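Local atomic coordinates of ankyrin repeat domain protein (Legionella pneumophila subsp. pneumophila, PDB entry 6MCA), a protein that acts as an effector delivered by Legionella, carrying ankyrin repeats and a cysteine protease-like region, and interacts with the host LARP7 component of the 7SK snRNP complex. Residues 87-92 and 187-192; 120-125 and 151-156; 146-151 and 404-409; 169-172 and 178-181. One frame throughout, in Å; residues are numbered along the deposited sequence.

Interaction 1. Residues 87-92 and 187-192; sequences TGRTPL and ILEFTV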
# COMPACT_ATOMS: atom_id res chain seq x y z
N THR A 87 11.79 1.41 -11.57
CA THR A 87 11.18 1.51 -10.24
C THR A 87 12.07 0.94 -9.14
O THR A 87 11.74 1.11 -7.96
CB THR A 87 9.83 0.80 -10.22
OG1 THR A 87 10.03 -0.62 -10.16
CG2 THR A 87 9.03 1.13 -11.47
N GLY A 88 13.16 0.27 -9.49
CA GLY A 88 14.02 -0.35 -8.50
C GLY A 88 13.72 -1.80 -8.19
O GLY A 88 14.34 -2.37 -7.29
N ARG A 89 12.77 -2.41 -8.91
CA ARG A 89 12.43 -3.81 -8.70
C ARG A 89 13.49 -4.69 -9.34
O ARG A 89 13.57 -4.78 -10.57
CB ARG A 89 11.05 -4.12 -9.27
CG ARG A 89 9.88 -3.76 -8.37
CD ARG A 89 8.65 -4.56 -8.78
NE ARG A 89 7.45 -4.17 -8.04
CZ ARG A 89 6.29 -4.81 -8.12
NH1 ARG A 89 6.17 -5.87 -8.90
NH2 ARG A 89 5.25 -4.39 -7.41
N THR A 90 14.31 -5.33 -8.52
CA THR A 90 15.29 -6.29 -9.01
C THR A 90 14.56 -7.55 -9.48
O THR A 90 13.38 -7.74 -9.19
CB THR A 90 16.30 -6.62 -7.92
OG1 THR A 90 15.68 -7.41 -6.90
CG2 THR A 90 16.84 -5.34 -7.29
N PRO A 91 15.24 -8.43 -10.22
CA PRO A 91 14.62 -9.72 -10.57
C PRO A 91 14.13 -10.50 -9.36
O PRO A 91 13.12 -11.21 -9.45
CB PRO A 91 15.75 -10.46 -11.29
CG PRO A 91 16.57 -9.38 -11.90
CD PRO A 91 16.51 -8.22 -10.95
N LEU A 92 14.82 -10.38 -8.22
CA LEU A 92 14.36 -11.04 -7.00
C LEU A 92 13.03 -10.46 -6.54
O LEU A 92 12.16 -11.21 -6.07
CB LEU A 92 15.41 -10.92 -5.91
CG LEU A 92 15.17 -11.78 -4.66
CD1 LEU A 92 15.13 -13.25 -5.03
CD2 LEU A 92 16.23 -11.51 -3.61
N ILE A 187 1.12 4.01 -2.78
CA ILE A 187 1.46 2.81 -3.54
C ILE A 187 0.24 1.90 -3.52
O ILE A 187 -0.21 1.48 -2.44
CB ILE A 187 2.69 2.08 -2.97
CG1 ILE A 187 3.84 3.07 -2.77
CG2 ILE A 187 3.11 0.94 -3.88
CD1 ILE A 187 4.98 2.53 -1.93
N LEU A 188 -0.29 1.58 -4.70
CA LEU A 188 -1.60 0.94 -4.79
C LEU A 188 -1.56 -0.50 -4.30
O LEU A 188 -2.36 -0.90 -3.45
CB LEU A 188 -2.13 1.02 -6.22
CG LEU A 188 -3.53 0.46 -6.46
CD1 LEU A 188 -4.55 1.18 -5.57
CD2 LEU A 188 -3.92 0.58 -7.92
N GLU A 189 -0.66 -1.31 -4.86
CA GLU A 189 -0.58 -2.72 -4.46
C GLU A 189 -0.22 -2.86 -2.99
O GLU A 189 -0.80 -3.69 -2.27
CB GLU A 189 0.44 -3.45 -5.34
CG GLU A 189 0.24 -3.23 -6.83
CD GLU A 189 1.07 -4.17 -7.68
OE1 GLU A 189 0.82 -5.39 -7.65
OE2 GLU A 189 1.98 -3.68 -8.39
N PHE A 190 0.73 -2.05 -2.53
CA PHE A 190 1.05 -2.01 -1.11
C PHE A 190 -0.18 -1.67 -0.28
O PHE A 190 -0.42 -2.28 0.77
CB PHE A 190 2.17 -1.00 -0.85
CG PHE A 190 2.42 -0.72 0.61
CD1 PHE A 190 3.23 -1.56 1.35
CD2 PHE A 190 1.86 0.38 1.23
CE1 PHE A 190 3.47 -1.31 2.69
CE2 PHE A 190 2.09 0.63 2.57
CZ PHE A 190 2.90 -0.21 3.30
N THR A 191 -0.97 -0.69 -0.74
CA THR A 191 -2.16 -0.28 0.01
C THR A 191 -3.18 -1.41 0.09
O THR A 191 -3.75 -1.67 1.16
CB THR A 191 -2.78 0.96 -0.62
OG1 THR A 191 -1.90 2.08 -0.44
CG2 THR A 191 -4.12 1.28 0.03
N VAL A 192 -3.41 -2.11 -1.02
CA VAL A 192 -4.36 -3.22 -1.02
C VAL A 192 -3.90 -4.30 -0.04
O VAL A 192 -4.68 -4.81 0.78
CB VAL A 192 -4.53 -3.79 -2.44
CG1 VAL A 192 -5.44 -5.00 -2.43
CG2 VAL A 192 -5.07 -2.71 -3.38
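E189 OE2 has two partners: R89 NH2 reaches it as a salt bridge at 3.5 Å, and NE2 of H236 shares a hydrogen bond with it. Among the residues of 87-92 and 187-192, this one charge pair makes the whole contact. The guanidinium and carboxylate planes stand 35° apart, and OE2 approaches the guanidinium obliquely, so the link is chiefly electrostatic. Two long flexible residues are needed because the CA atoms of R89 and E189 are 13.7 Å apart. R89 runs extended from CG to NE, which carries its charge straight out from the loop; E189 continues beyond CG in the same stretched manner from the first turn of helix 188-202. The sequence TGRTPL, continued by H93, is the ankyrin signature, in which T90 stands as the N-cap of helix 91-97 and its OG1 bonds ND1 of H93. P91 suits the first turn of that helix, where no backbone N-H is required. G88, with phi at 93°, has the positive backbone angle that a residue without CB accepts readily; a CB here would press on the carbonyl O of T87. The stronger partner of R89 is D97, which forms a salt bridge with NH1; W94 lies against the arginine in a cation-pi contact, and NE bonds a tartaric acid molecule, probably from the crystallisation liquor. In the other segment, I187 O at the start of helix 188-202 also accepts twice. T191 N reaches it at 2.9 Å and T191 OG1 at 2.7 Å, from opposite faces of the carbonyl plane.

Interaction 2. Residues 120-125 and 151-156; sequences NGLCVL and LDFINA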
# COMPACT_ATOMS: atom_id res chain seq x y z
N ASN A 120 11.10 3.50 -3.74
CA ASN A 120 10.37 3.99 -2.58
C ASN A 120 10.88 3.43 -1.26
O ASN A 120 10.37 3.79 -0.20
CB ASN A 120 8.88 3.68 -2.72
CG ASN A 120 8.24 4.38 -3.90
OD1 ASN A 120 8.64 5.48 -4.27
ND2 ASN A 120 7.26 3.73 -4.51
N GLY A 121 11.88 2.55 -1.30
CA GLY A 121 12.39 1.92 -0.10
C GLY A 121 11.71 0.62 0.27
O GLY A 121 11.83 0.18 1.42
N LEU A 122 11.01 -0.01 -0.67
CA LEU A 122 10.28 -1.25 -0.41
C LEU A 122 11.21 -2.43 -0.68
O LEU A 122 11.60 -2.67 -1.83
CB LEU A 122 9.03 -1.31 -1.27
CG LEU A 122 7.97 -2.36 -0.94
CD1 LEU A 122 6.58 -1.80 -1.18
CD2 LEU A 122 8.19 -3.62 -1.77
N CYS A 123 11.55 -3.17 0.37
CA CYS A 123 12.50 -4.26 0.25
C CYS A 123 11.81 -5.54 -0.21
O CYS A 123 10.59 -5.60 -0.37
CB CYS A 123 13.24 -4.48 1.57
SG CYS A 123 12.28 -5.26 2.88
N VAL A 124 12.61 -6.59 -0.42
CA VAL A 124 12.12 -7.83 -1.00
C VAL A 124 11.09 -8.51 -0.10
O VAL A 124 10.16 -9.17 -0.59
CB VAL A 124 13.31 -8.76 -1.31
CG1 VAL A 124 12.84 -10.10 -1.86
CG2 VAL A 124 14.27 -8.09 -2.29
N LEU A 125 11.22 -8.35 1.22
CA LEU A 125 10.38 -9.07 2.17
C LEU A 125 9.00 -8.45 2.37
O LEU A 125 8.14 -9.11 2.96
CB LEU A 125 11.09 -9.16 3.52
CG LEU A 125 12.00 -10.35 3.81
CD1 LEU A 125 12.72 -10.14 5.13
CD2 LEU A 125 11.21 -11.64 3.83
N LEU A 151 9.43 -4.77 8.27
CA LEU A 151 8.48 -4.39 9.31
C LEU A 151 8.46 -2.88 9.52
O LEU A 151 7.39 -2.28 9.65
CB LEU A 151 8.81 -5.12 10.61
CG LEU A 151 8.63 -6.63 10.62
CD1 LEU A 151 8.83 -7.19 12.03
CD2 LEU A 151 7.26 -7.02 10.08
N ASP A 152 9.64 -2.25 9.56
CA ASP A 152 9.71 -0.82 9.78
C ASP A 152 9.13 -0.04 8.61
O ASP A 152 8.43 0.96 8.81
CB ASP A 152 11.15 -0.39 10.04
CG ASP A 152 11.71 -0.97 11.32
OD1 ASP A 152 10.91 -1.32 12.22
OD2 ASP A 152 12.95 -1.08 11.44
N PHE A 153 9.39 -0.49 7.37
CA PHE A 153 8.79 0.17 6.22
C PHE A 153 7.27 0.10 6.29
O PHE A 153 6.58 1.11 6.11
CB PHE A 153 9.29 -0.46 4.92
CG PHE A 153 8.65 0.09 3.68
CD1 PHE A 153 9.17 1.21 3.05
CD2 PHE A 153 7.51 -0.50 3.14
CE1 PHE A 153 8.57 1.73 1.92
CE2 PHE A 153 6.92 0.01 2.01
CZ PHE A 153 7.45 1.13 1.39
N ILE A 154 6.73 -1.10 6.54
CA ILE A 154 5.28 -1.27 6.60
C ILE A 154 4.68 -0.38 7.69
O ILE A 154 3.69 0.32 7.47
CB ILE A 154 4.92 -2.75 6.83
CG1 ILE A 154 5.36 -3.59 5.63
CG2 ILE A 154 3.43 -2.90 7.09
CD1 ILE A 154 5.33 -5.08 5.89
N ASN A 155 5.29 -0.39 8.88
CA ASN A 155 4.75 0.38 9.99
C ASN A 155 4.82 1.88 9.73
O ASN A 155 3.87 2.61 10.02
CB ASN A 155 5.49 0.02 11.28
CG ASN A 155 5.12 0.93 12.44
OD1 ASN A 155 4.10 0.72 13.10
ND2 ASN A 155 5.95 1.93 12.69
N ALA A 156 5.94 2.35 9.16
CA ALA A 156 6.07 3.78 8.89
C ALA A 156 5.07 4.23 7.84
O ALA A 156 4.45 5.30 7.99
CB ALA A 156 7.50 4.09 8.44
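The F153 ring lies against the backbone of N120, G121 and L122, a turn whose sequence NGLCVL resembles a degenerate form of the ankyrin TGRTPL motif. F153 projects from helix 147-162 with CG anti to its own N (chi1 176°), and a chi2 of 88° sets the ring across the bond from CA to CB, one face turned to the loop. Over the centre of that face sits L122 CA, 4.1 Å from the centroid and only 11° off the ring normal, a CH-pi contact. From CA the side chain of L122 leads off the ring past its CE2-CZ edge, with CB 3.9 Å from F153 CZ and the CD1 methyl 3.7 Å from CE2. L122 also has CG trans to its backbone N, but its chi2 is well away from a staggered value, so the placing of its two methyls is less certain. An apolar branched residue suits this buried spot, where Y127 of helix 126-131 also meets it. F190 from helix 188-202 packs with F153 edge-to-face, which ties the loop, helix 147-162 and that third helix together. At the backbone angles of G121 a CB would press on the carbonyl O of N120, which calls for glycine. C123 opens the next turn, its SG accepting a weak capping bond from L125 N at 3.7 Å. G121 O comes to the ring obliquely, 3.3 Å from F153 CD1, whereas N120 O lies at the edge, near the ring plane and 3.5 Å from F153 CE1.

Interaction 3. Residues 146-151 and 404-409; sequences KLDFAL and PERKAS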
# COMPACT_ATOMS: atom_id res chain seq x y z
N LYS A 146 16.69 -9.46 6.11
CA LYS A 146 16.48 -8.90 7.44
C LYS A 146 15.03 -8.44 7.56
O LYS A 146 14.59 -7.56 6.82
CB LYS A 146 17.45 -7.75 7.70
CG LYS A 146 18.91 -8.09 7.45
CD LYS A 146 19.38 -9.22 8.36
CE LYS A 146 20.88 -9.45 8.21
NZ LYS A 146 21.35 -10.58 9.07
N LEU A 147 14.31 -9.02 8.53
CA LEU A 147 12.87 -8.77 8.65
C LEU A 147 12.56 -7.37 9.16
O LEU A 147 11.51 -6.81 8.83
CB LEU A 147 12.25 -9.83 9.57
CG LEU A 147 10.74 -9.80 9.79
CD1 LEU A 147 10.01 -9.94 8.47
CD2 LEU A 147 10.32 -10.90 10.76
N ASP A 148 13.46 -6.80 9.98
CA ASP A 148 13.18 -5.51 10.60
C ASP A 148 13.01 -4.41 9.56
O ASP A 148 12.21 -3.50 9.76
CB ASP A 148 14.29 -5.15 11.59
CG ASP A 148 14.17 -5.91 12.89
OD1 ASP A 148 13.04 -6.28 13.27
OD2 ASP A 148 15.21 -6.13 13.55
N PHE A 149 13.75 -4.48 8.45
CA PHE A 149 13.59 -3.50 7.39
C PHE A 149 12.16 -3.49 6.85
O PHE A 149 11.51 -2.44 6.76
CB PHE A 149 14.59 -3.79 6.27
CG PHE A 149 14.69 -2.70 5.23
CD1 PHE A 149 14.23 -1.42 5.49
CD2 PHE A 149 15.26 -2.97 4.00
CE1 PHE A 149 14.33 -0.43 4.53
CE2 PHE A 149 15.37 -1.99 3.04
CZ PHE A 149 14.90 -0.72 3.30
N ALA A 150 11.64 -4.67 6.50
CA ALA A 150 10.28 -4.77 5.98
C ALA A 150 9.26 -4.32 7.02
O ALA A 150 8.33 -3.57 6.70
CB ALA A 150 9.99 -6.20 5.53
N LEU A 151 9.43 -4.77 8.27
CA LEU A 151 8.48 -4.39 9.31
C LEU A 151 8.46 -2.88 9.52
O LEU A 151 7.39 -2.28 9.65
CB LEU A 151 8.81 -5.12 10.61
CG LEU A 151 8.63 -6.63 10.62
CD1 LEU A 151 8.83 -7.19 12.03
CD2 LEU A 151 7.26 -7.02 10.08
N PRO A 404 20.16 1.37 18.23
CA PRO A 404 20.15 2.84 18.35
C PRO A 404 19.58 3.55 17.13
O PRO A 404 18.81 4.51 17.28
CB PRO A 404 21.63 3.18 18.57
CG PRO A 404 22.19 1.96 19.22
CD PRO A 404 21.47 0.80 18.59
N GLU A 405 19.94 3.11 15.92
CA GLU A 405 19.44 3.77 14.72
C GLU A 405 17.94 3.56 14.54
O GLU A 405 17.20 4.51 14.24
CB GLU A 405 20.20 3.27 13.49
CG GLU A 405 21.71 3.51 13.55
CD GLU A 405 22.47 2.33 14.12
OE1 GLU A 405 22.04 1.18 13.89
OE2 GLU A 405 23.50 2.56 14.80
N ARG A 406 17.47 2.32 14.72
CA ARG A 406 16.04 2.07 14.66
C ARG A 406 15.30 2.79 15.78
O ARG A 406 14.16 3.23 15.59
CB ARG A 406 15.76 0.57 14.69
CG ARG A 406 16.42 -0.19 13.56
CD ARG A 406 15.67 -1.47 13.21
NE ARG A 406 15.33 -2.25 14.40
CZ ARG A 406 14.09 -2.45 14.83
NH1 ARG A 406 13.06 -1.92 14.17
NH2 ARG A 406 13.87 -3.17 15.92
N LYS A 407 15.93 2.93 16.95
CA LYS A 407 15.33 3.71 18.02
C LYS A 407 15.18 5.17 17.61
O LYS A 407 14.14 5.79 17.88
CB LYS A 407 16.17 3.61 19.29
CG LYS A 407 15.89 2.38 20.15
CD LYS A 407 16.39 2.59 21.57
CE LYS A 407 16.39 1.29 22.35
NZ LYS A 407 16.67 1.51 23.80
N ALA A 408 16.19 5.74 16.96
CA ALA A 408 16.09 7.11 16.48
C ALA A 408 14.98 7.26 15.45
O ALA A 408 14.22 8.23 15.48
CB ALA A 408 17.43 7.57 15.90
N SER A 409 14.88 6.29 14.53
CA SER A 409 13.82 6.34 13.53
C SER A 409 12.44 6.28 14.18
O SER A 409 11.53 7.05 13.83
CB SER A 409 14.00 5.19 12.53
OG SER A 409 12.89 5.10 11.66
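D148 and R406 meet as two flat groups laid one over the other. Their carboxylate and guanidinium planes are only 12° apart, and D148 CG sits above the middle of the guanidinium, 4.0 Å from R406 CZ, while the two side chains as a whole cross at about a right angle. In this stacked pose no N-H aims at the carboxylate. The pairing of D148 OD2 with R406 NE, 4.0 Å apart, is therefore a long salt bridge of charge alone. R406 comes from the first turns of helix 404-421; its chain bends at chi3 (-47°), which swings the guanidinium round so that a face is offered to D148. D148 belongs to the first turn of helix 147-162, a place that suits aspartate, since a negative charge near a helix N-terminus is probably favoured by the helix dipole. The contact joins the start of helix 147-162 to helix 404-421, from the C-terminal part of the chain. The stronger partner of R406 is D152, one turn on from D148, which takes its NH1 in a salt bridge. One guanidinium thus serves two carboxylates differently, probably damping their mutual repulsion: directional bonding to D152, and a non-directional attraction to D148 that probably tolerates some movement.

Interaction 4. Residues 169-172 and 178-181; sequences VDIV and FIEL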
# COMPACT_ATOMS: atom_id res chain seq x y z
N VAL A 169 10.37 10.82 6.48
CA VAL A 169 10.99 10.30 7.70
C VAL A 169 12.02 9.26 7.29
O VAL A 169 11.86 8.57 6.28
CB VAL A 169 9.95 9.71 8.68
CG1 VAL A 169 9.52 8.31 8.26
CG2 VAL A 169 10.51 9.70 10.10
N ASP A 170 13.09 9.15 8.06
CA ASP A 170 14.17 8.24 7.73
C ASP A 170 14.03 6.95 8.53
O ASP A 170 13.91 6.97 9.76
CB ASP A 170 15.53 8.89 8.00
CG ASP A 170 15.95 9.83 6.89
OD1 ASP A 170 15.08 10.56 6.37
OD2 ASP A 170 17.15 9.84 6.54
N ILE A 171 14.03 5.83 7.81
CA ILE A 171 14.02 4.51 8.43
C ILE A 171 15.38 3.86 8.18
O ILE A 171 16.23 4.38 7.46
CB ILE A 171 12.87 3.63 7.91
CG1 ILE A 171 13.06 3.30 6.43
CG2 ILE A 171 11.53 4.31 8.14
CD1 ILE A 171 12.13 2.23 5.91
N VAL A 172 15.58 2.69 8.79
CA VAL A 172 16.86 2.00 8.75
C VAL A 172 16.74 0.82 7.79
O VAL A 172 15.83 -0.00 7.91
CB VAL A 172 17.28 1.52 10.15
CG1 VAL A 172 18.60 0.79 10.08
CG2 VAL A 172 17.37 2.71 11.10
N PHE A 178 20.41 4.98 7.05
CA PHE A 178 19.11 5.64 6.96
C PHE A 178 18.73 5.89 5.51
O PHE A 178 19.55 6.36 4.71
CB PHE A 178 19.13 6.96 7.73
CG PHE A 178 19.22 6.80 9.22
CD1 PHE A 178 18.09 6.46 9.96
CD2 PHE A 178 20.41 6.99 9.89
CE1 PHE A 178 18.17 6.31 11.33
CE2 PHE A 178 20.49 6.84 11.26
CZ PHE A 178 19.37 6.50 11.98
N ILE A 179 17.49 5.57 5.17
CA ILE A 179 16.90 5.89 3.88
C ILE A 179 15.63 6.68 4.10
O ILE A 179 14.94 6.52 5.12
CB ILE A 179 16.62 4.63 3.03
CG1 ILE A 179 15.51 3.79 3.66
CG2 ILE A 179 17.88 3.80 2.85
CD1 ILE A 179 14.97 2.71 2.76
N GLU A 180 15.31 7.54 3.14
CA GLU A 180 14.13 8.39 3.24
C GLU A 180 12.88 7.62 2.84
O GLU A 180 12.90 6.76 1.96
CB GLU A 180 14.29 9.63 2.36
CG GLU A 180 15.00 10.79 3.04
CD GLU A 180 14.43 12.13 2.65
OE1 GLU A 180 13.58 12.18 1.73
OE2 GLU A 180 14.83 13.15 3.26
N LEU A 181 11.77 7.97 3.50
CA LEU A 181 10.47 7.38 3.25
C LEU A 181 9.45 8.51 3.21
O LEU A 181 9.42 9.34 4.13
CB LEU A 181 10.10 6.35 4.33
CG LEU A 181 8.71 5.71 4.32
CD1 LEU A 181 8.80 4.26 4.75
CD2 LEU A 181 7.74 6.46 5.22
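Strands 168-172 and 178-182 form a beta hairpin, a two-stranded antiparallel sheet that follows helix 147-162 in the chain. V169 pairs with L181 and I171 with I179 as hydrogen-bonded pairs, each with two bonds. I171 N to I179 O and I179 N to I171 O are both 2.9 Å, whereas L181 N to V169 O, at 2.8 Å, is bent to 132° at the hydrogen. D170 and F178 add CA-H...O contacts, D170 CA lying 3.2 Å from I179 O. The face bearing V169, I171, I179 and L181 is apolar and beta-branched or leucine throughout, which suits its packing: I171 and I179 on F149, L181 on F153, V169 on I413 of helix 404-421. There I171 and I179 each tuck CG1 between backbone N and carbonyl carbon (chi1 66° and 67°), bringing the two CG1 atoms to 3.7 Å, while I171 CD1 reaches on to L181 CD1. The other face carries D170, V172, F178 and E180. The exposed F178 ring meets V172 CG2 obliquely through CE1 at 3.7 Å, and E405 of helix 404-421 touches both residues. D170 OD1 packs on E180 CG at 3.3 Å. This brings two like charges near, D170 OD1 to E180 OE2 being 4.1 Å, which would probably raise the pKa of one or both carboxylates, the more so as D168 also lies close to E180; the exposure of E180 to solvent may ease this.

How the interactions relate
Interactions 2, 3 and 4 form a mutually touching cluster, their centres about 9 to 10 Å apart. Interaction 1 lies to one side, touching interaction 2 at about 10 Å between centres, while 1 and 3 are about 20 Å apart and do not touch. Helix 147-162 is the common element, supplying segments to interactions 2 and 3 and packing on the hairpin of interaction 4. In sequence, interaction 2 closes before 4 opens; both lie inside the loop closed by interaction 1, and interaction 3 reaches out to 404-409. L181 and I171 meet F153, and S409 probably bonds D170. Together they join the ankyrin repeats to helices 188-202 and 404-421 from later in the chain.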